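Local coordinates for polysaccharide deacetylase (Bacillus anthracis, PDB 2J13), which probably removes N-linked acetyl groups from cell-wall peptidoglycan as a zinc-binding family 4 carbohydrate esterase, at residues L74-V88 / L99-H113. Numbering follows the deposited sequence.
With ZN (zinc ion), chain B.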
ATOM      1  N   LEU A  74       1.479  -2.666  15.133  1.00 25.39           N
ATOM      2  CA  LEU A  74       0.262  -1.935  15.412  1.00 25.42           C
ATOM      3  C   LEU A  74       0.370  -1.259  16.786  1.00 26.57           C
ATOM      4  O   LEU A  74      -0.079  -0.149  16.951  1.00 25.98           O
ATOM      5  CB  LEU A  74      -0.955  -2.857  15.359  1.00 25.55           C
ATOM      6  CG  LEU A  74      -1.398  -3.202  13.909  1.00 23.76           C
ATOM      7  CD1 LEU A  74      -2.310  -4.405  13.887  1.00 24.35           C
ATOM      8  CD2 LEU A  74      -2.069  -1.985  13.280  1.00 23.91           C
ATOM      9  N   ASP A  75       0.993  -1.939  17.735  1.00 27.79           N
ATOM     10  CA  ASP A  75       1.182  -1.334  19.082  1.00 29.12           C
ATOM     11  C   ASP A  75       2.017  -0.033  18.983  1.00 28.64           C
ATOM     12  O   ASP A  75       1.711   0.976  19.631  1.00 29.66           O
ATOM     13  CB  ASP A  75       1.870  -2.319  20.018  1.00 30.30           C
ATOM     14  CG  ASP A  75       0.990  -3.499  20.428  1.00 32.57           C
ATOM     15  OD1 ASP A  75      -0.246  -3.429  20.308  1.00 35.20           O
ATOM     16  OD2 ASP A  75       1.561  -4.510  20.914  1.00 37.74           O
ATOM     17  N   VAL A  76       3.112  -0.082  18.224  1.00 28.26           N
ATOM     18  CA  VAL A  76       3.940   1.094  17.994  1.00 27.20           C
ATOM     19  C   VAL A  76       3.122   2.220  17.338  1.00 26.14           C
ATOM     20  O   VAL A  76       3.146   3.355  17.768  1.00 24.92           O
ATOM     21  CB  VAL A  76       5.190   0.785  17.161  1.00 26.96           C
ATOM     22  CG1 VAL A  76       5.888   2.061  16.768  1.00 26.31           C
ATOM     23  CG2 VAL A  76       6.143  -0.159  17.900  1.00 26.92           C
ATOM     24  N   LEU A  77       2.383   1.917  16.275  1.00 25.75           N
ATOM     25  CA  LEU A  77       1.622   2.952  15.578  1.00 25.37           C
ATOM     26  C   LEU A  77       0.576   3.623  16.477  1.00 27.21           C
ATOM     27  O   LEU A  77       0.328   4.829  16.370  1.00 26.62           O
ATOM     28  CB  LEU A  77       0.939   2.337  14.330  1.00 24.90           C
ATOM     29  CG  LEU A  77       1.912   1.830  13.262  1.00 24.32           C
ATOM     30  CD1 LEU A  77       1.089   1.087  12.137  1.00 23.60           C
ATOM     31  CD2 LEU A  77       2.724   2.969  12.702  1.00 24.74           C
ATOM     32  N   LYS A  78      -0.011   2.832  17.369  1.00 28.93           N
ATOM     33  CA  LYS A  78      -0.994   3.317  18.314  1.00 30.91           C
ATOM     34  C   LYS A  78      -0.335   4.247  19.351  1.00 31.26           C
ATOM     35  O   LYS A  78      -0.868   5.295  19.634  1.00 31.19           O
ATOM     36  CB  LYS A  78      -1.645   2.121  19.002  1.00 31.35           C
ATOM     37  CG  LYS A  78      -2.767   2.435  19.998  1.00 33.80           C
ATOM     38  CD  LYS A  78      -3.172   1.141  20.674  1.00 36.27           C
ATOM     39  CE  LYS A  78      -4.662   0.889  20.648  1.00 41.53           C
ATOM     40  NZ  LYS A  78      -4.992  -0.595  20.672  1.00 44.06           N
ATOM     41  N   GLU A  79       0.828   3.840  19.851  1.00 31.66           N
ATOM     42  CA  GLU A  79       1.588   4.613  20.839  0.50 32.52           C
ATOM     43  C   GLU A  79       2.012   5.955  20.278  1.00 32.06           C
ATOM     44  O   GLU A  79       1.931   6.989  20.965  1.00 32.59           O
ATOM     45  CB  GLU A  79       2.834   3.843  21.267  0.50 32.61           C
ATOM     46  CG  GLU A  79       2.554   2.677  22.205  0.50 33.65           C
ATOM     47  CD  GLU A  79       3.805   2.111  22.864  0.50 34.56           C
ATOM     48  OE1 GLU A  79       4.889   2.750  22.797  0.50 35.72           O
ATOM     49  OE2 GLU A  79       3.703   1.008  23.457  0.50 36.81           O
ATOM     50  N   LYS A  80       2.481   5.932  19.037  1.00 30.75           N
ATOM     51  CA  LYS A  80       3.025   7.088  18.384  1.00 30.25           C
ATOM     52  C   LYS A  80       1.993   7.907  17.632  1.00 29.14           C
ATOM     53  O   LYS A  80       2.333   8.949  17.084  1.00 28.59           O
ATOM     54  CB  LYS A  80       4.126   6.660  17.403  1.00 30.32           C
ATOM     55  CG  LYS A  80       5.267   5.895  18.025  1.00 32.15           C
ATOM     56  CD  LYS A  80       6.063   6.731  18.975  1.00 34.73           C
ATOM     57  CE  LYS A  80       7.245   5.952  19.478  1.00 37.30           C
ATOM     58  NZ  LYS A  80       8.083   6.817  20.347  1.00 37.88           N
ATOM     59  N   LYS A  81       0.761   7.414  17.555  1.00 28.92           N
ATOM     60  CA  LYS A  81      -0.303   8.028  16.766  1.00 29.18           C
ATOM     61  C   LYS A  81       0.108   8.305  15.325  1.00 27.11           C
ATOM     62  O   LYS A  81       0.055   9.422  14.823  1.00 27.21           O
ATOM     63  CB  LYS A  81      -0.838   9.276  17.471  1.00 30.06           C
ATOM     64  CG  LYS A  81      -1.425   8.932  18.817  1.00 33.55           C
ATOM     65  CD  LYS A  81      -2.638   8.019  18.660  1.00 38.78           C
ATOM     66  CE  LYS A  81      -3.176   7.492  19.978  1.00 41.98           C
ATOM     67  NZ  LYS A  81      -3.793   6.141  19.755  1.00 44.63           N
ATOM     68  N   VAL A  82       0.530   7.242  14.660  1.00 25.60           N
ATOM     69  CA  VAL A  82       0.968   7.319  13.275  1.00 24.86           C
ATOM     70  C   VAL A  82       0.015   6.452  12.450  1.00 23.83           C
ATOM     71  O   VAL A  82      -0.157   5.269  12.785  1.00 25.12           O
ATOM     72  CB  VAL A  82       2.429   6.762  13.148  1.00 23.87           C
ATOM     73  CG1 VAL A  82       2.792   6.505  11.709  1.00 23.95           C
ATOM     74  CG2 VAL A  82       3.412   7.752  13.780  1.00 24.70           C
ATOM     75  N   PRO A  83      -0.602   7.033  11.409  1.00 23.26           N
ATOM     76  CA  PRO A  83      -1.467   6.284  10.506  1.00 23.24           C
ATOM     77  C   PRO A  83      -0.673   5.522   9.449  1.00 22.03           C
ATOM     78  O   PRO A  83       0.377   5.968   9.024  1.00 22.05           O
ATOM     79  CB  PRO A  83      -2.282   7.389   9.838  1.00 24.14           C
ATOM     80  CG  PRO A  83      -1.383   8.538   9.764  1.00 24.29           C
ATOM     81  CD  PRO A  83      -0.528   8.450  11.022  1.00 23.33           C
ATOM     82  N   ALA A  84      -1.202   4.378   9.036  1.00 21.13           N
ATOM     83  CA  ALA A  84      -0.598   3.604   7.955  1.00 19.78           C
ATOM     84  C   ALA A  84      -1.680   2.970   7.103  1.00 19.74           C
ATOM     85  O   ALA A  84      -2.841   2.858   7.523  1.00 19.45           O
ATOM     86  CB  ALA A  84       0.295   2.530   8.532  1.00 20.48           C
ATOM     87  N   THR A  85      -1.311   2.589   5.881  1.00 18.36           N
ATOM     88  CA  THR A  85      -2.135   1.724   5.049  1.00 17.60           C
ATOM     89  C   THR A  85      -1.468   0.338   5.020  1.00 17.25           C
ATOM     90  O   THR A  85      -0.259   0.237   4.771  1.00 18.59           O
ATOM     91  CB  THR A  85      -2.362   2.242   3.603  1.00 18.38           C
ATOM     92  OG1 THR A  85      -3.156   3.434   3.631  1.00 20.95           O
ATOM     93  CG2 THR A  85      -3.076   1.184   2.728  1.00 17.87           C
ATOM     94  N   PHE A  86      -2.271  -0.701   5.254  1.00 16.93           N
ATOM     95  CA  PHE A  86      -1.884  -2.103   5.175  1.00 17.43           C
ATOM     96  C   PHE A  86      -2.579  -2.679   3.942  1.00 17.22           C
ATOM     97  O   PHE A  86      -3.815  -2.776   3.912  1.00 17.03           O
ATOM     98  CB  PHE A  86      -2.342  -2.865   6.422  1.00 18.99           C
ATOM     99  CG  PHE A  86      -1.648  -2.416   7.688  1.00 20.01           C
ATOM    100  CD1 PHE A  86      -2.121  -1.335   8.392  1.00 21.24           C
ATOM    101  CD2 PHE A  86      -0.510  -3.060   8.124  1.00 20.34           C
ATOM    102  CE1 PHE A  86      -1.463  -0.894   9.534  1.00 21.67           C
ATOM    103  CE2 PHE A  86       0.146  -2.640   9.303  1.00 19.93           C
ATOM    104  CZ  PHE A  86      -0.368  -1.559   9.998  1.00 20.92           C
ATOM    105  N   PHE A  87      -1.773  -3.050   2.945  1.00 16.17           N
ATOM    106  CA  PHE A  87      -2.268  -3.660   1.713  1.00 16.05           C
ATOM    107  C   PHE A  87      -2.329  -5.146   1.927  1.00 16.75           C
ATOM    108  O   PHE A  87      -1.304  -5.791   2.014  1.00 19.63           O
ATOM    109  CB  PHE A  87      -1.334  -3.322   0.519  1.00 16.01           C
ATOM    110  CG  PHE A  87      -1.409  -1.905   0.110  1.00 15.29           C
ATOM    111  CD1 PHE A  87      -2.383  -1.466  -0.763  1.00 15.92           C
ATOM    112  CD2 PHE A  87      -0.451  -0.978   0.565  1.00 15.59           C
ATOM    113  CE1 PHE A  87      -2.464  -0.107  -1.123  1.00 16.27           C
ATOM    114  CE2 PHE A  87      -0.564   0.363   0.224  1.00 17.44           C
ATOM    115  CZ  PHE A  87      -1.564   0.793  -0.649  1.00 17.27           C
ATOM    116  N   VAL A  88      -3.541  -5.683   2.043  1.00 17.13           N
ATOM    117  CA  VAL A  88      -3.776  -7.090   2.436  1.00 17.47           C
ATOM    118  C   VAL A  88      -4.178  -7.998   1.269  1.00 17.72           C
ATOM    119  O   VAL A  88      -4.852  -7.564   0.335  1.00 17.37           O
ATOM    120  CB  VAL A  88      -4.864  -7.197   3.570  1.00 18.73           C
ATOM    121  CG1 VAL A  88      -4.422  -6.346   4.785  1.00 18.33           C
ATOM    122  CG2 VAL A  88      -6.223  -6.774   3.037  1.00 18.49           C
ATOM    123  N   LEU A  99      -6.161  -9.348  13.449  1.00 30.34           N
ATOM    124  CA  LEU A  99      -5.251  -8.254  13.081  1.00 29.32           C
ATOM    125  C   LEU A  99      -5.943  -7.278  12.119  1.00 28.95           C
ATOM    126  O   LEU A  99      -5.800  -6.066  12.249  1.00 29.83           O
ATOM    127  CB  LEU A  99      -3.939  -8.795  12.503  1.00 29.80           C
ATOM    128  CG  LEU A  99      -2.981  -9.355  13.551  1.00 29.53           C
ATOM    129  CD1 LEU A  99      -1.847 -10.132  12.864  1.00 29.49           C
ATOM    130  CD2 LEU A  99      -2.430  -8.263  14.468  1.00 30.88           C
ATOM    131  N   LEU A 100      -6.723  -7.803  11.170  1.00 27.58           N
ATOM    132  CA  LEU A 100      -7.480  -6.974  10.268  0.50 27.26           C
ATOM    133  C   LEU A 100      -8.423  -6.016  11.016  1.00 27.88           C
ATOM    134  O   LEU A 100      -8.506  -4.843  10.712  1.00 27.35           O
ATOM    135  CB  LEU A 100      -8.224  -7.888   9.307  0.50 27.57           C
ATOM    136  CG  LEU A 100      -8.740  -7.360   7.991  0.50 26.23           C
ATOM    137  CD1 LEU A 100      -7.613  -6.985   7.029  0.50 26.64           C
ATOM    138  CD2 LEU A 100      -9.606  -8.452   7.400  0.50 26.45           C
ATOM    139  N   LEU A 101      -9.123  -6.544  12.032  1.00 28.62           N
ATOM    140  CA  LEU A 101      -9.990  -5.738  12.834  1.00 30.09           C
ATOM    141  C   LEU A 101      -9.227  -4.683  13.638  1.00 29.99           C
ATOM    142  O   LEU A 101      -9.740  -3.592  13.834  1.00 31.00           O
ATOM    143  CB  LEU A 101     -10.837  -6.648  13.732  1.00 30.51           C
ATOM    144  CG  LEU A 101     -11.856  -7.421  12.888  1.00 33.00           C
ATOM    145  CD1 LEU A 101     -12.523  -8.506  13.715  1.00 36.46           C
ATOM    146  CD2 LEU A 101     -12.900  -6.458  12.345  1.00 34.57           C
ATOM    147  N   ARG A 102      -8.028  -4.999  14.104  1.00 30.06           N
ATOM    148  CA  ARG A 102      -7.169  -3.972  14.742  1.00 29.25           C
ATOM    149  C   ARG A 102      -6.846  -2.859  13.762  1.00 28.52           C
ATOM    150  O   ARG A 102      -6.810  -1.689  14.096  1.00 27.43           O
ATOM    151  CB  ARG A 102      -5.852  -4.573  15.243  1.00 29.81           C
ATOM    152  CG  ARG A 102      -5.983  -5.455  16.493  1.00 31.46           C
ATOM    153  CD  ARG A 102      -4.673  -5.659  17.182  1.00 32.00           C
ATOM    154  NE  ARG A 102      -4.129  -4.403  17.686  1.00 31.60           N
ATOM    155  CZ  ARG A 102      -2.881  -4.246  18.113  1.00 31.16           C
ATOM    156  NH1 ARG A 102      -2.040  -5.260  18.127  1.00 31.97           N
ATOM    157  NH2 ARG A 102      -2.476  -3.062  18.537  1.00 32.85           N
ATOM    158  N   MET A 103      -6.568  -3.215  12.513  1.00 27.56           N
ATOM    159  CA  MET A 103      -6.245  -2.191  11.541  1.00 27.11           C
ATOM    160  C   MET A 103      -7.378  -1.167  11.401  1.00 28.09           C
ATOM    161  O   MET A 103      -7.149   0.050  11.441  1.00 28.50           O
ATOM    162  CB  MET A 103      -5.907  -2.856  10.200  1.00 27.57           C
ATOM    163  CG  MET A 103      -4.604  -3.649  10.219  1.00 25.57           C
ATOM    164  SD  MET A 103      -4.507  -4.661   8.697  1.00 25.83           S
ATOM    165  CE  MET A 103      -3.096  -5.725   9.064  1.00 27.86           C
ATOM    166  N   LYS A 104      -8.609  -1.655  11.285  1.00 28.40           N
ATOM    167  CA  LYS A 104      -9.761  -0.772  11.123  0.50 29.53           C
ATOM    168  C   LYS A 104     -10.064  -0.022  12.420  1.00 29.75           C
ATOM    169  O   LYS A 104     -10.298   1.177  12.385  1.00 28.53           O
ATOM    170  CB  LYS A 104     -10.987  -1.559  10.658  0.50 30.27           C
ATOM    171  CG  LYS A 104     -12.265  -0.730  10.499  0.50 31.50           C
ATOM    172  CD  LYS A 104     -13.185  -0.846  11.727  0.50 32.31           C
ATOM    173  CE  LYS A 104     -14.561  -0.286  11.477  0.50 31.49           C
ATOM    174  NZ  LYS A 104     -14.629   1.201  11.516  0.50 31.35           N
ATOM    175  N   ASP A 105     -10.024  -0.735  13.528  1.00 30.60           N
ATOM    176  CA  ASP A 105     -10.399  -0.186  14.838  1.00 32.77           C
ATOM    177  C   ASP A 105      -9.420   0.854  15.333  1.00 32.69           C
ATOM    178  O   ASP A 105      -9.821   1.779  16.052  1.00 33.82           O
ATOM    179  CB  ASP A 105     -10.547  -1.311  15.871  1.00 33.88           C
ATOM    180  CG  ASP A 105     -11.730  -2.238  15.578  1.00 37.85           C
ATOM    181  OD1 ASP A 105     -12.614  -1.871  14.765  1.00 43.89           O
ATOM    182  OD2 ASP A 105     -11.774  -3.357  16.146  1.00 42.57           O
ATOM    183  N   GLU A 106      -8.148   0.731  14.950  1.00 31.62           N
ATOM    184  CA  GLU A 106      -7.107   1.669  15.415  1.00 30.92           C
ATOM    185  C   GLU A 106      -6.732   2.794  14.434  1.00 30.35           C
ATOM    186  O   GLU A 106      -5.686   3.430  14.575  1.00 31.15           O
ATOM    187  CB  GLU A 106      -5.889   0.885  15.888  1.00 30.74           C
ATOM    188  CG  GLU A 106      -6.280  -0.119  16.988  1.00 31.48           C
ATOM    189  CD  GLU A 106      -5.226  -1.115  17.379  1.00 32.19           C
ATOM    190  OE1 GLU A 106      -4.035  -0.934  17.028  1.00 31.67           O
ATOM    191  OE2 GLU A 106      -5.606  -2.094  18.105  1.00 35.09           O
ATOM    192  N   GLY A 107      -7.589   3.060  13.458  1.00 28.75           N
ATOM    193  CA  GLY A 107      -7.483   4.252  12.641  1.00 27.96           C
ATOM    194  C   GLY A 107      -6.645   4.136  11.377  1.00 27.29           C
ATOM    195  O   GLY A 107      -6.257   5.151  10.803  1.00 28.55           O
ATOM    196  N   HIS A 108      -6.390   2.906  10.935  1.00 25.21           N
ATOM    197  CA  HIS A 108      -5.605   2.697   9.705  1.00 23.61           C
ATOM    198  C   HIS A 108      -6.512   2.495   8.496  1.00 23.83           C
ATOM    199  O   HIS A 108      -7.754   2.428   8.636  1.00 25.80           O
ATOM    200  CB  HIS A 108      -4.653   1.546   9.896  1.00 23.42           C
ATOM    201  CG  HIS A 108      -3.757   1.752  11.063  1.00 22.23           C
ATOM    202  ND1 HIS A 108      -2.849   2.789  11.124  1.00 22.48           N
ATOM    203  CD2 HIS A 108      -3.695   1.119  12.255  1.00 24.28           C
ATOM    204  CE1 HIS A 108      -2.234   2.751  12.291  1.00 24.51           C
ATOM    205  NE2 HIS A 108      -2.732   1.754  12.998  1.00 24.77           N
ATOM    206  N   ILE A 109      -5.903   2.471   7.311  1.00 21.72           N
ATOM    207  CA  ILE A 109      -6.648   2.198   6.073  1.00 20.71           C
ATOM    208  C   ILE A 109      -6.212   0.841   5.613  1.00 20.17           C
ATOM    209  O   ILE A 109      -5.005   0.541   5.642  1.00 19.87           O
ATOM    210  CB  ILE A 109      -6.349   3.229   5.011  1.00 22.04           C
ATOM    211  CG1 ILE A 109      -6.839   4.593   5.477  1.00 22.18           C
ATOM    212  CG2 ILE A 109      -6.948   2.808   3.666  1.00 22.17           C
ATOM    213  CD1 ILE A 109      -6.330   5.714   4.627  1.00 25.11           C
ATOM    214  N   ILE A 110      -7.172   0.001   5.228  1.00 20.03           N
ATOM    215  CA  ILE A 110      -6.862  -1.313   4.684  1.00 19.41           C
ATOM    216  C   ILE A 110      -6.929  -1.212   3.161  1.00 19.02           C
ATOM    217  O   ILE A 110      -7.961  -0.795   2.581  1.00 19.55           O
ATOM    218  CB  ILE A 110      -7.820  -2.415   5.196  1.00 19.53           C
ATOM    219  CG1 ILE A 110      -7.825  -2.470   6.728  1.00 19.31           C
ATOM    220  CG2 ILE A 110      -7.434  -3.769   4.650  1.00 19.40           C
ATOM    221  CD1 ILE A 110      -8.974  -3.376   7.234  1.00 22.51           C
ATOM    222  N   GLY A 111      -5.797  -1.511   2.524  1.00 18.27           N
ATOM    223  CA  GLY A 111      -5.711  -1.506   1.062  1.00 17.56           C
ATOM    224  C   GLY A 111      -5.798  -2.898   0.478  1.00 17.15           C
ATOM    225  O   GLY A 111      -5.743  -3.878   1.173  1.00 17.06           O
ATOM    226  N   ASN A 112      -5.875  -2.937  -0.846  1.00 16.56           N
ATOM    227  CA  ASN A 112      -6.103  -4.129  -1.617  1.00 16.68           C
ATOM    228  C   ASN A 112      -4.802  -4.612  -2.274  1.00 15.94           C
ATOM    229  O   ASN A 112      -4.248  -3.891  -3.123  1.00 17.26           O
ATOM    230  CB  ASN A 112      -7.143  -3.808  -2.680  1.00 17.07           C
ATOM    231  CG  ASN A 112      -7.677  -5.025  -3.402  1.00 16.82           C
ATOM    232  OD1 ASN A 112      -6.970  -6.018  -3.619  1.00 18.51           O
ATOM    233  ND2 ASN A 112      -8.975  -4.956  -3.782  1.00 17.53           N
ATOM    234  N   HIS A 113      -4.335  -5.809  -1.912  1.00 16.09           N
ATOM    235  CA  HIS A 113      -3.115  -6.396  -2.467  1.00 17.59           C
ATOM    236  C   HIS A 113      -3.437  -7.674  -3.267  1.00 17.31           C
ATOM    237  O   HIS A 113      -2.548  -8.484  -3.504  1.00 19.02           O
ATOM    238  CB  HIS A 113      -2.109  -6.696  -1.362  1.00 17.70           C
ATOM    239  CG  HIS A 113      -0.682  -6.825  -1.792  1.00 17.91           C
ATOM    240  ND1 HIS A 113      -0.097  -6.024  -2.745  1.00 17.58           N
ATOM    241  CD2 HIS A 113       0.297  -7.627  -1.322  1.00 19.30           C
ATOM    242  CE1 HIS A 113       1.178  -6.373  -2.884  1.00 18.28           C
ATOM    243  NE2 HIS A 113       1.443  -7.345  -2.034  1.00 17.33           N
TER
HETATM  244 ZN    ZN B1236       3.067  -8.554  -2.101  1.00 21.67          ZN
HETATM  245  O   HOH W   1      -2.420   0.876  15.704  1.00 27.95           O
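His108 ND1 accepts the backbone N-H of Ala84 (3.1 Å), a bond tilted 18° from the ring plane, where two helix-loop-strand segments of the NodB-type deacetylase barrel meet. His108 lies just before strand 109-112, which pairs in parallel with strand 84-88. At the far side of the imidazole, NE2 meets a water at 2.9 Å whose two hydrogens go to Leu74 O and Glu106 OE1, so one molecule ties the body of helix 70-80, at Leu74 O, to Glu106, just past helix 97-105. The edge of Phe86 points at one face of the imidazole, planes 77° apart, while Met103 CG lies over a face of the Phe86 ring.

Toward the surface, Arg102 grips Glu106 side-on: NE reaches OE2 in the guanidinium plane, and NH2 reaches OE1 on its syn lone pair. NH2 also bonds Asp75 OD1 (2.9 Å), from the anti side, and NH1 has Gly71 O as a further acceptor. Lys78 NZ adds a weak bond to Glu106 OE2, so that Lys78 and Arg102 share the carboxylate of Glu106. Leu74 CB lies over one face of the guanidinium, toward its rim.

Five backbone bonds zip the strands from Ala84 O to Val88 O. The last, His113 N to Val88 O at 2.9 Å, leads into His113, whose ND1 donates to Arg152 O and whose NE2 binds zinc at 2.0 Å, with His117 a further ligand.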